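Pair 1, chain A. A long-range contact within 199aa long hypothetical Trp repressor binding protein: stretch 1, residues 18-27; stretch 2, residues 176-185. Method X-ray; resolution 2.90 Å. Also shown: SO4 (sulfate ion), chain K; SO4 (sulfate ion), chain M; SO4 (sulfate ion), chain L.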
# COMPACT_ATOMS: atom_id res chain seq x y z
N VAL A 18 9.25 3.78 -22.43
CA VAL A 18 8.69 3.95 -23.77
C VAL A 18 8.68 2.61 -24.52
O VAL A 18 7.66 2.24 -25.10
CB VAL A 18 9.48 5.01 -24.60
CG1 VAL A 18 8.87 5.17 -25.99
CG2 VAL A 18 9.51 6.35 -23.88
N GLU A 19 9.81 1.90 -24.49
CA GLU A 19 9.90 0.59 -25.14
C GLU A 19 8.96 -0.43 -24.49
O GLU A 19 8.41 -1.29 -25.18
CB GLU A 19 11.35 0.07 -25.15
CG GLU A 19 11.59 -1.01 -26.22
CD GLU A 19 12.97 -1.66 -26.14
OE1 GLU A 19 13.05 -2.89 -26.35
OE2 GLU A 19 13.96 -0.95 -25.87
N LEU A 20 8.78 -0.32 -23.17
CA LEU A 20 7.80 -1.13 -22.45
C LEU A 20 6.38 -0.87 -22.95
O LEU A 20 5.57 -1.80 -23.06
CB LEU A 20 7.89 -0.89 -20.94
CG LEU A 20 9.01 -1.57 -20.15
CD1 LEU A 20 9.11 -0.98 -18.75
CD2 LEU A 20 8.82 -3.08 -20.09
N ALA A 21 6.08 0.39 -23.24
CA ALA A 21 4.77 0.81 -23.73
C ALA A 21 4.47 0.29 -25.14
O ALA A 21 3.33 -0.07 -25.44
CB ALA A 21 4.65 2.33 -23.69
N LYS A 22 5.50 0.26 -26.00
CA LYS A 22 5.36 -0.27 -27.36
C LYS A 22 5.12 -1.78 -27.39
O LYS A 22 4.34 -2.27 -28.22
CB LYS A 22 6.60 0.07 -28.19
CG LYS A 22 6.62 1.48 -28.76
CD LYS A 22 7.79 1.65 -29.72
CE LYS A 22 7.81 3.04 -30.34
NZ LYS A 22 8.28 4.08 -29.38
N GLU A 23 5.78 -2.50 -26.49
CA GLU A 23 5.65 -3.96 -26.39
C GLU A 23 4.27 -4.38 -25.88
O GLU A 23 3.69 -5.34 -26.39
CB GLU A 23 6.74 -4.54 -25.50
CG GLU A 23 8.14 -4.49 -26.10
CD GLU A 23 8.34 -5.46 -27.25
OE1 GLU A 23 9.14 -5.15 -28.15
OE2 GLU A 23 7.69 -6.53 -27.25
N ILE A 24 3.76 -3.66 -24.88
CA ILE A 24 2.40 -3.88 -24.38
C ILE A 24 1.39 -3.59 -25.49
O ILE A 24 0.39 -4.30 -25.63
CB ILE A 24 2.11 -3.04 -23.11
CG1 ILE A 24 3.00 -3.51 -21.95
CG2 ILE A 24 0.64 -3.14 -22.71
CD1 ILE A 24 3.01 -2.61 -20.75
N GLY A 25 1.67 -2.56 -26.29
CA GLY A 25 0.86 -2.24 -27.46
C GLY A 25 0.87 -3.35 -28.49
O GLY A 25 -0.17 -3.72 -29.03
N LYS A 26 2.06 -3.89 -28.76
CA LYS A 26 2.25 -4.98 -29.72
C LYS A 26 1.50 -6.24 -29.30
O LYS A 26 0.81 -6.87 -30.10
CB LYS A 26 3.74 -5.28 -29.92
CG LYS A 26 4.06 -6.11 -31.15
CD LYS A 26 5.49 -6.64 -31.10
CE LYS A 26 5.90 -7.31 -32.40
NZ LYS A 26 6.19 -6.32 -33.48
N GLY A 27 1.65 -6.61 -28.02
CA GLY A 27 0.98 -7.77 -27.45
C GLY A 27 -0.53 -7.66 -27.49
O GLY A 27 -1.23 -8.67 -27.66
N GLU A 176 11.88 -9.52 -20.69
CA GLU A 176 11.04 -8.35 -20.42
C GLU A 176 10.03 -8.06 -21.53
O GLU A 176 8.88 -7.71 -21.24
CB GLU A 176 11.92 -7.12 -20.15
CG GLU A 176 12.78 -7.24 -18.90
CD GLU A 176 13.77 -6.10 -18.74
OE1 GLU A 176 14.12 -5.45 -19.74
OE2 GLU A 176 14.21 -5.87 -17.59
N ARG A 177 10.45 -8.23 -22.78
CA ARG A 177 9.58 -8.03 -23.94
C ARG A 177 8.46 -9.07 -23.98
O ARG A 177 7.32 -8.75 -24.32
CB ARG A 177 10.36 -8.09 -25.25
CG ARG A 177 11.54 -7.13 -25.35
CD ARG A 177 12.09 -7.11 -26.76
NE ARG A 177 13.55 -7.18 -26.77
CZ ARG A 177 14.25 -8.29 -27.00
NH1 ARG A 177 13.63 -9.44 -27.26
NH2 ARG A 177 15.58 -8.26 -26.98
N LYS A 178 8.80 -10.31 -23.63
CA LYS A 178 7.84 -11.41 -23.54
C LYS A 178 6.79 -11.12 -22.48
O LYS A 178 5.60 -11.41 -22.69
CB LYS A 178 8.56 -12.72 -23.21
CG LYS A 178 9.35 -13.36 -24.35
CD LYS A 178 8.52 -14.40 -25.09
CE LYS A 178 9.39 -15.51 -25.69
NZ LYS A 178 10.37 -15.01 -26.70
N ILE A 179 7.23 -10.56 -21.36
CA ILE A 179 6.35 -10.24 -20.23
C ILE A 179 5.47 -9.02 -20.52
O ILE A 179 4.30 -8.99 -20.14
CB ILE A 179 7.17 -10.05 -18.92
CG1 ILE A 179 7.74 -11.40 -18.46
CG2 ILE A 179 6.31 -9.43 -17.82
CD1 ILE A 179 8.88 -11.29 -17.46
N ALA A 180 6.04 -8.03 -21.21
CA ALA A 180 5.30 -6.82 -21.58
C ALA A 180 4.21 -7.13 -22.61
O ALA A 180 3.07 -6.68 -22.47
CB ALA A 180 6.25 -5.75 -22.09
N ARG A 181 4.57 -7.90 -23.64
CA ARG A 181 3.61 -8.34 -24.65
C ARG A 181 2.48 -9.16 -24.03
O ARG A 181 1.33 -9.07 -24.46
CB ARG A 181 4.30 -9.13 -25.77
CG ARG A 181 4.94 -8.23 -26.82
CD ARG A 181 5.48 -9.00 -28.02
NE ARG A 181 6.89 -9.34 -27.87
CZ ARG A 181 7.36 -10.56 -27.66
NH1 ARG A 181 8.67 -10.76 -27.54
NH2 ARG A 181 6.53 -11.60 -27.59
N PHE A 182 2.82 -9.95 -23.01
CA PHE A 182 1.83 -10.74 -22.28
C PHE A 182 0.84 -9.86 -21.52
O PHE A 182 -0.36 -10.17 -21.47
CB PHE A 182 2.50 -11.74 -21.34
CG PHE A 182 1.54 -12.52 -20.49
CD1 PHE A 182 0.62 -13.39 -21.06
CD2 PHE A 182 1.53 -12.36 -19.10
CE1 PHE A 182 -0.28 -14.10 -20.28
CE2 PHE A 182 0.64 -13.07 -18.30
CZ PHE A 182 -0.27 -13.94 -18.90
N GLN A 183 1.33 -8.76 -20.95
CA GLN A 183 0.47 -7.82 -20.23
C GLN A 183 -0.56 -7.19 -21.16
O GLN A 183 -1.73 -7.04 -20.79
CB GLN A 183 1.30 -6.74 -19.53
CG GLN A 183 0.51 -5.90 -18.54
CD GLN A 183 1.38 -5.14 -17.56
OE1 GLN A 183 2.44 -4.63 -17.92
NE2 GLN A 183 0.94 -5.07 -16.31
N GLY A 184 -0.12 -6.85 -22.37
CA GLY A 184 -1.00 -6.34 -23.42
C GLY A 184 -2.04 -7.37 -23.84
O GLY A 184 -3.19 -7.02 -24.12
N LYS A 185 -1.63 -8.64 -23.87
CA LYS A 185 -2.54 -9.74 -24.17
C LYS A 185 -3.54 -9.91 -23.03
O LYS A 185 -4.73 -10.13 -23.26
CB LYS A 185 -1.77 -11.04 -24.40
CG LYS A 185 -2.64 -12.21 -24.84
CD LYS A 185 -1.84 -13.50 -24.92
CE LYS A 185 -2.70 -14.64 -25.44
NZ LYS A 185 -1.95 -15.92 -25.54
S SO4 K . 11.36 -11.00 -29.10
O1 SO4 K . 10.68 -11.45 -30.31
O2 SO4 K . 12.80 -11.02 -29.33
O3 SO4 K . 10.93 -9.64 -28.77
O4 SO4 K . 11.03 -11.91 -28.00
S SO4 M . 6.08 -14.74 -28.28
O1 SO4 M . 7.33 -14.01 -28.46
O2 SO4 M . 6.24 -15.70 -27.19
O3 SO4 M . 5.00 -13.81 -27.98
O4 SO4 M . 5.77 -15.47 -29.51
S SO4 L . 18.34 -10.05 -25.34
O1 SO4 L . 17.67 -10.80 -26.40
O2 SO4 L . 19.79 -10.17 -25.49
O3 SO4 L . 17.97 -8.64 -25.43
O4 SO4 L . 17.94 -10.58 -24.03

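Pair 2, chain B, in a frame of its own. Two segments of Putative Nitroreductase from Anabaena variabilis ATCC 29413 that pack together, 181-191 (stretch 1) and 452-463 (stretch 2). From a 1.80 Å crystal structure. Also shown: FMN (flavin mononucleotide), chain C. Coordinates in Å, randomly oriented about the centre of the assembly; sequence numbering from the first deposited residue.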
# COMPACT_ATOMS: atom_id res chain seq x y z
N ALA B 181 6.57 13.65 1.68
CA ALA B 181 5.22 13.12 1.61
C ALA B 181 5.00 12.16 0.44
O ALA B 181 4.14 11.29 0.57
CB ALA B 181 4.15 14.23 1.55
N TYR B 182 5.69 12.31 -0.69
CA TYR B 182 5.43 11.42 -1.81
C TYR B 182 5.71 9.95 -1.46
O TYR B 182 4.91 9.08 -1.85
CB TYR B 182 6.18 11.83 -3.07
CG TYR B 182 5.50 11.38 -4.34
CD1 TYR B 182 4.29 11.97 -4.74
CD2 TYR B 182 6.04 10.40 -5.17
CE1 TYR B 182 3.66 11.58 -5.92
CE2 TYR B 182 5.41 10.04 -6.37
CZ TYR B 182 4.24 10.63 -6.74
OH TYR B 182 3.65 10.26 -7.92
N ARG B 183 6.77 9.67 -0.68
CA ARG B 183 7.02 8.30 -0.23
C ARG B 183 5.83 7.81 0.61
O ARG B 183 5.29 6.74 0.36
CB ARG B 183 8.26 8.24 0.67
CG ARG B 183 9.55 8.62 -0.02
CD ARG B 183 10.60 8.65 1.06
NE ARG B 183 11.97 8.96 0.67
CZ ARG B 183 13.03 8.32 1.16
NH1 ARG B 183 12.89 7.25 1.94
NH2 ARG B 183 14.25 8.72 0.84
N ARG B 184 5.44 8.63 1.59
CA ARG B 184 4.37 8.25 2.52
C ARG B 184 3.02 8.05 1.80
O ARG B 184 2.28 7.11 2.09
CB ARG B 184 4.21 9.26 3.67
CG ARG B 184 5.50 9.64 4.38
CD ARG B 184 6.21 8.48 5.04
NE ARG B 184 7.23 9.03 5.94
CZ ARG B 184 8.42 9.47 5.56
NH1 ARG B 184 8.89 9.29 4.34
NH2 ARG B 184 9.20 10.05 6.46
N ILE B 185 2.71 8.94 0.86
CA ILE B 185 1.48 8.84 0.09
C ILE B 185 1.41 7.50 -0.64
O ILE B 185 0.38 6.82 -0.64
CB ILE B 185 1.42 9.98 -0.94
CG1 ILE B 185 1.06 11.30 -0.25
CG2 ILE B 185 0.37 9.70 -2.06
CD1 ILE B 185 1.31 12.56 -1.12
N CYS B 186 2.51 7.12 -1.29
CA CYS B 186 2.50 5.87 -2.06
C CYS B 186 2.42 4.65 -1.15
O CYS B 186 1.73 3.69 -1.47
CB CYS B 186 3.69 5.83 -2.98
SG CYS B 186 3.56 7.08 -4.35
N LEU B 187 3.14 4.68 -0.03
CA LEU B 187 3.05 3.60 0.99
C LEU B 187 1.63 3.48 1.50
O LEU B 187 1.09 2.37 1.57
CB LEU B 187 4.02 3.86 2.15
CG LEU B 187 5.49 3.75 1.72
CD1 LEU B 187 6.40 4.38 2.80
CD2 LEU B 187 5.83 2.29 1.47
N ASP B 188 1.05 4.61 1.93
CA ASP B 188 -0.34 4.65 2.44
C ASP B 188 -1.29 4.02 1.40
O ASP B 188 -2.19 3.23 1.74
CB ASP B 188 -0.82 6.08 2.68
CG ASP B 188 -0.21 6.74 3.90
OD1 ASP B 188 0.66 6.15 4.59
OD2 ASP B 188 -0.62 7.90 4.15
N THR B 189 -1.11 4.42 0.16
CA THR B 189 -1.93 3.93 -0.92
C THR B 189 -1.74 2.43 -1.09
O THR B 189 -2.72 1.72 -1.23
CB THR B 189 -1.68 4.69 -2.20
OG1 THR B 189 -2.04 6.08 -2.00
CG2 THR B 189 -2.47 4.10 -3.37
N GLY B 190 -0.50 1.93 -1.02
CA GLY B 190 -0.25 0.50 -1.10
C GLY B 190 -0.97 -0.29 -0.03
O GLY B 190 -1.50 -1.35 -0.31
N HIS B 191 -1.04 0.25 1.19
CA HIS B 191 -1.78 -0.40 2.27
C HIS B 191 -3.26 -0.53 1.89
O HIS B 191 -3.87 -1.60 2.09
CB HIS B 191 -1.64 0.34 3.62
CG HIS B 191 -0.38 0.03 4.38
ND1 HIS B 191 -0.29 -1.01 5.26
CD2 HIS B 191 0.85 0.61 4.35
CE1 HIS B 191 0.94 -1.05 5.78
NE2 HIS B 191 1.65 -0.07 5.25
N VAL B 452 8.48 4.25 -11.68
CA VAL B 452 8.65 3.05 -10.87
C VAL B 452 8.66 3.39 -9.38
O VAL B 452 8.27 2.57 -8.55
CB VAL B 452 9.96 2.26 -11.21
CG1 VAL B 452 11.22 2.95 -10.61
CG2 VAL B 452 9.81 0.76 -10.73
N TYR B 453 9.04 4.63 -9.03
CA TYR B 453 9.06 5.05 -7.65
C TYR B 453 7.69 4.86 -7.00
O TYR B 453 7.60 4.43 -5.84
CB TYR B 453 9.52 6.51 -7.54
CG TYR B 453 10.07 6.87 -6.18
CD1 TYR B 453 11.39 6.64 -5.86
CD2 TYR B 453 9.26 7.45 -5.22
CE1 TYR B 453 11.92 6.98 -4.61
CE2 TYR B 453 9.77 7.83 -4.00
CZ TYR B 453 11.11 7.56 -3.69
OH TYR B 453 11.59 7.93 -2.48
N ARG B 454 6.63 5.24 -7.73
CA ARG B 454 5.27 5.03 -7.25
C ARG B 454 5.00 3.54 -7.01
O ARG B 454 4.49 3.14 -5.99
CB ARG B 454 4.25 5.47 -8.31
CG ARG B 454 4.33 6.89 -8.73
CD ARG B 454 3.13 7.14 -9.67
NE ARG B 454 3.25 8.41 -10.34
CZ ARG B 454 2.35 8.89 -11.20
NH1 ARG B 454 1.25 8.19 -11.48
NH2 ARG B 454 2.55 10.06 -11.76
N TYR B 455 5.38 2.74 -8.00
CA TYR B 455 5.12 1.30 -8.00
C TYR B 455 5.78 0.62 -6.82
O TYR B 455 5.19 -0.23 -6.16
CB TYR B 455 5.58 0.64 -9.28
CG TYR B 455 4.97 1.15 -10.59
CD1 TYR B 455 3.69 1.69 -10.65
CD2 TYR B 455 5.65 0.98 -11.79
CE1 TYR B 455 3.15 2.07 -11.83
CE2 TYR B 455 5.11 1.37 -13.02
CZ TYR B 455 3.84 1.93 -13.03
OH TYR B 455 3.24 2.32 -14.22
N LEU B 456 7.02 0.99 -6.57
CA LEU B 456 7.79 0.37 -5.48
C LEU B 456 7.13 0.61 -4.12
O LEU B 456 7.01 -0.33 -3.30
CB LEU B 456 9.22 0.94 -5.44
CG LEU B 456 10.15 0.62 -6.59
CD1 LEU B 456 11.47 1.42 -6.55
CD2 LEU B 456 10.38 -0.92 -6.65
N HIS B 457 6.76 1.86 -3.87
CA HIS B 457 6.21 2.25 -2.58
C HIS B 457 4.81 1.67 -2.41
O HIS B 457 4.48 1.17 -1.34
CB HIS B 457 6.27 3.78 -2.42
CG HIS B 457 7.64 4.28 -2.10
ND1 HIS B 457 8.62 4.45 -3.06
CD2 HIS B 457 8.21 4.61 -0.91
CE1 HIS B 457 9.73 4.88 -2.47
NE2 HIS B 457 9.51 4.97 -1.17
N MSE B 458 4.01 1.67 -3.49
CA MSE B 458 2.68 1.04 -3.39
C MSE B 458 2.82 -0.47 -3.13
O MSE B 458 2.10 -1.03 -2.31
CB MSE B 458 1.83 1.32 -4.61
CG MSE B 458 1.32 2.76 -4.60
SE MSE B 458 0.05 3.12 -6.05
CE MSE B 458 1.25 3.20 -7.53
N ASP B 459 3.74 -1.14 -3.81
CA ASP B 459 3.93 -2.57 -3.57
C ASP B 459 4.39 -2.86 -2.14
O ASP B 459 3.90 -3.81 -1.52
CB ASP B 459 4.92 -3.18 -4.57
CG ASP B 459 4.29 -3.46 -5.93
OD1 ASP B 459 3.02 -3.41 -6.07
OD2 ASP B 459 5.10 -3.72 -6.88
N ALA B 460 5.31 -2.05 -1.60
CA ALA B 460 5.78 -2.22 -0.23
C ALA B 460 4.65 -2.03 0.77
O ALA B 460 4.52 -2.80 1.74
CB ALA B 460 6.95 -1.27 0.06
N GLY B 461 3.80 -1.03 0.54
CA GLY B 461 2.63 -0.82 1.41
C GLY B 461 1.64 -1.97 1.33
O GLY B 461 1.03 -2.33 2.32
N HIS B 462 1.48 -2.55 0.14
CA HIS B 462 0.60 -3.69 -0.08
C HIS B 462 1.13 -4.90 0.73
O HIS B 462 0.40 -5.51 1.52
CB HIS B 462 0.49 -3.95 -1.59
CG HIS B 462 -0.44 -5.07 -1.99
ND1 HIS B 462 -0.79 -5.26 -3.31
CD2 HIS B 462 -1.06 -6.05 -1.29
CE1 HIS B 462 -1.58 -6.31 -3.41
NE2 HIS B 462 -1.77 -6.81 -2.20
N LEU B 463 2.41 -5.22 0.58
CA LEU B 463 3.04 -6.26 1.43
C LEU B 463 2.85 -5.90 2.90
O LEU B 463 2.49 -6.76 3.71
CB LEU B 463 4.53 -6.39 1.08
CG LEU B 463 4.89 -6.95 -0.29
CD1 LEU B 463 6.42 -6.86 -0.49
CD2 LEU B 463 4.38 -8.42 -0.45
N1 FMN C . 3.47 4.75 13.40
C2 FMN C . 4.52 5.13 14.23
O2 FMN C . 4.39 5.13 15.45
N3 FMN C . 5.73 5.55 13.75
C4 FMN C . 5.98 5.67 12.41
O4 FMN C . 7.14 5.88 12.04
C4A FMN C . 4.95 5.29 11.55
N5 FMN C . 5.12 5.44 10.18
C5A FMN C . 4.12 4.97 9.31
C6 FMN C . 4.30 4.99 7.93
C7 FMN C . 3.30 4.55 7.06
C7M FMN C . 3.57 4.47 5.55
C8 FMN C . 2.10 4.08 7.57
C8M FMN C . 1.06 3.41 6.69
C9 FMN C . 1.89 4.04 8.96
C9A FMN C . 2.91 4.49 9.83
N10 FMN C . 2.71 4.46 11.20
C10 FMN C . 3.71 4.84 12.05
C1' FMN C . 1.34 4.19 11.80
C2' FMN C . 0.39 5.36 11.69
O2' FMN C . 0.69 6.33 12.72
C3' FMN C . -1.04 4.85 11.80
O3' FMN C . -1.37 4.05 10.66
C4' FMN C . -2.09 5.96 12.01
O4' FMN C . -1.85 6.67 13.26
C5' FMN C . -3.49 5.38 12.00
O5' FMN C . -3.66 4.40 13.00
P FMN C . -4.08 2.92 12.66
O1P FMN C . -2.96 2.29 11.83
O2P FMN C . -4.23 2.25 14.02
O3P FMN C . -5.38 2.91 11.91
O HOH W 1 10.57 5.40 1.42

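Where do the two contacts differ most sharply? They differ at the matched positions Glu A23 and Cys B186, and Arg A181 and Met B458. In pair 1 this corner is charged: Arg A181 NE donates a hydrogen bond to Glu A23 OE2 at 3.0 Å, which forms a salt bridge at the partly exposed side of the contact. In pair 2 it is buried and carries no charge; the side chain of the selenomethionine Met B458 runs past Cys B186, with CG of Met B458 4.2 Å from CB of Cys B186. No clear hydrogen bond joins the two stretches of pair 2.

What geometry do they share? In each, two helices cross with their N-to-C directions at an acute angle, 52° in pair 1 and 44° in pair 2, and their axes approach to 6.4 and 6.3 Å. The central backbones superpose with an RMSD of 0.3 Å.

What lets the helices come so close? A glycine on each helix does, and both match: Gly A27 with Gly B190, Gly A184 with Gly B461. A CB on any of the four would point toward the partner helix and clash with a carbonyl oxygen there. Without it, CA-H groups reach those carbonyls instead: Gly A184 CA lies 3.3 Å from Ile A24 O, and Gly B461 CA lies 3.5 Å from Leu B187 O.

How is the space beyond the glycines filled? Ala A180 and His B457 match, and both point toward the other helix, but they differ greatly in size. The small Ala A180 CB is met by Glu A23 CB at 3.7 Å and Ile A24 CG1 at 3.9 Å. In pair 2 the imidazole of His B457 extends further, its edge facing Leu B187, with CD2 of His B457 3.9 Å from CG of Leu B187. A water bridges NE2 of His B457 (2.8 Å) and NH1 of Arg B183 (3.0 Å). Ile A24 and Leu B187, whose side-chain centres nearly coincide, are the apolar element common to both.

What surrounds the matched arginines, Arg A177 and Arg B454? Arg A177 NE is 4.3 Å from Glu A19 OE1, too far for a salt bridge, and its NH1 approaches a sulfate oxygen, O2 of chain K, at 2.7 Å. Arg B454 is buried, and its NE lies 3.1 Å from the hydroxyl OH of Tyr B182, the residue matching Glu A19.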